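Local coordinates for protein catalase (Corynebacterium glutamicum, PDB 4B7H) that breaks down hydrogen peroxide to water and oxygen as a tetrameric haem catalase, here with nitric oxide and NADPH bound, at residues G115-T119 / A252-R256. Sequence-based numbering, arbitrary orientation.
Sequences GSPDT and ADYQR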
loop_
_atom_site.group_PDB
_atom_site.type_symbol
_atom_site.label_atom_id
_atom_site.label_comp_id
_atom_site.label_asym_id
_atom_site.label_seq_id
_atom_site.Cartn_x
_atom_site.Cartn_y
_atom_site.Cartn_z
ATOM N N GLY A 115 16.236 -14.780 1.175
ATOM C CA GLY A 115 16.467 -16.202 1.323
ATOM C C GLY A 115 17.912 -16.583 1.103
ATOM O O GLY A 115 18.258 -17.768 1.123
ATOM N N SER A 116 18.750 -15.564 0.916
ATOM C CA SER A 116 20.138 -15.716 0.439
ATOM C C SER A 116 21.066 -16.068 1.602
ATOM O O SER A 116 20.709 -15.866 2.761
ATOM C CB SER A 116 20.634 -14.451 -0.279
ATOM O OG SER A 116 20.756 -13.355 0.602
ATOM N N PRO A 117 22.260 -16.608 1.307
ATOM C CA PRO A 117 23.122 -17.085 2.399
ATOM C C PRO A 117 23.782 -15.997 3.252
ATOM O O PRO A 117 24.254 -14.974 2.736
ATOM C CB PRO A 117 24.212 -17.881 1.662
ATOM C CG PRO A 117 23.610 -18.218 0.343
ATOM C CD PRO A 117 22.769 -17.031 -0.006
ATOM N N ASP A 118 23.869 -16.265 4.554
ATOM C CA ASP A 118 24.565 -15.390 5.482
ATOM C C ASP A 118 26.054 -15.272 5.157
ATOM O O ASP A 118 26.688 -14.281 5.528
ATOM C CB ASP A 118 24.467 -15.947 6.903
ATOM C CG ASP A 118 23.060 -15.889 7.488
ATOM O OD1 ASP A 118 22.194 -15.125 7.007
ATOM O OD2 ASP A 118 22.837 -16.605 8.479
ATOM N N THR A 119 26.622 -16.279 4.492
ATOM C CA THR A 119 28.078 -16.321 4.317
ATOM C C THR A 119 28.568 -16.068 2.888
ATOM O O THR A 119 29.700 -16.425 2.537
ATOM C CB THR A 119 28.709 -17.621 4.888
ATOM O OG1 THR A 119 28.177 -18.764 4.208
ATOM C CG2 THR A 119 28.404 -17.749 6.369
ATOM N N ALA A 252 22.323 -21.870 4.626
ATOM C CA ALA A 252 22.181 -20.481 4.217
ATOM C C ALA A 252 21.924 -19.569 5.414
ATOM O O ALA A 252 22.113 -18.354 5.326
ATOM C CB ALA A 252 21.063 -20.342 3.206
ATOM N N ASP A 253 21.494 -20.156 6.529
ATOM C CA ASP A 253 21.184 -19.400 7.729
ATOM C C ASP A 253 22.193 -19.669 8.839
ATOM O O ASP A 253 21.866 -19.592 10.016
ATOM C CB ASP A 253 19.767 -19.752 8.185
ATOM C CG ASP A 253 18.724 -19.480 7.109
ATOM O OD1 ASP A 253 18.919 -18.552 6.294
ATOM O OD2 ASP A 253 17.709 -20.199 7.062
ATOM N N TYR A 254 23.431 -19.960 8.451
ATOM C CA TYR A 254 24.468 -20.331 9.403
ATOM C C TYR A 254 24.617 -19.342 10.552
ATOM O O TYR A 254 24.729 -19.739 11.716
ATOM C CB TYR A 254 25.798 -20.477 8.665
ATOM C CG TYR A 254 26.929 -20.979 9.530
ATOM C CD1 TYR A 254 27.102 -22.341 9.767
ATOM C CD2 TYR A 254 27.842 -20.094 10.093
ATOM C CE1 TYR A 254 28.144 -22.806 10.548
ATOM C CE2 TYR A 254 28.892 -20.552 10.886
ATOM C CZ TYR A 254 29.036 -21.908 11.105
ATOM O OH TYR A 254 30.072 -22.365 11.883
ATOM N N GLN A 255 24.614 -18.051 10.232
ATOM C CA GLN A 255 24.861 -17.037 11.248
ATOM C C GLN A 255 23.613 -16.750 12.072
ATOM O O GLN A 255 23.703 -16.522 13.286
ATOM C CB GLN A 255 25.427 -15.765 10.616
ATOM C CG GLN A 255 26.731 -16.000 9.865
ATOM C CD GLN A 255 27.343 -14.713 9.368
ATOM O OE1 GLN A 255 26.647 -13.741 9.091
ATOM N NE2 GLN A 255 28.662 -14.702 9.252
ATOM N N ARG A 256 22.456 -16.752 11.413
ATOM C CA ARG A 256 21.177 -16.652 12.112
ATOM C C ARG A 256 21.067 -17.771 13.150
ATOM O O ARG A 256 20.742 -17.531 14.315
ATOM C CB ARG A 256 20.026 -16.734 11.099
ATOM C CG ARG A 256 18.641 -16.650 11.717
ATOM C CD ARG A 256 17.537 -16.691 10.656
ATOM N NE ARG A 256 17.610 -15.556 9.737
ATOM C CZ ARG A 256 16.654 -15.221 8.871
ATOM N NH1 ARG A 256 15.540 -15.940 8.798
ATOM N NH2 ARG A 256 16.813 -14.157 8.088
HETATM O O HOH W 1 17.783 -19.346 3.910
HETATM O O HOH W 2 20.006 -14.223 8.663
#
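Asp118 binds the segment 252-256 twice: its backbone N meets Ala252 O just before helix 254-264, and its carboxylate meets the helix's first turn. The N gives Ala252 O a hydrogen bond at 2.8 Å, with the donor tilted 24° from the carbonyl plane. The same oxygen takes a CA-H...O contact from Pro117 CA at 3.3 Å. With CG beside the backbone N (chi1 -69°), the carboxylate reaches over the helix start. There Asp118 OD2 accepts from Arg256 N at 3.0 Å, on its syn side and 31° out of the carboxylate plane. Gln255 N gives Asp118 OD2 a weak, more bent bond at 2.9 Å. Gln255 also lays its CG against Asp118 CB at 3.7 Å. This part is close-packed.

Asp118 OD1 lies where two bound waters bridge the segments, still within a buried contact. One water donates to Asp118 OD1 at 2.9 Å and accepts from Arg256 NE. The other joins Gly115 O to Asp253 OD1. From the second subunit, Gly169 O binds Arg256 NH1 and Arg164 pairs with Asp253 OD2. Packing is looser at partly exposed Tyr254: Thr119 CG2 stays 4.4 Å from its CB.

Asp253 holds the N-cap position without a side-chain capping bond. Asp118 instead takes the N-H groups of Gln255 and Arg256. Lys72 bridges both aspartates and probably offsets their repulsion; with the amides and helix dipole, it would probably favour charged Asp118.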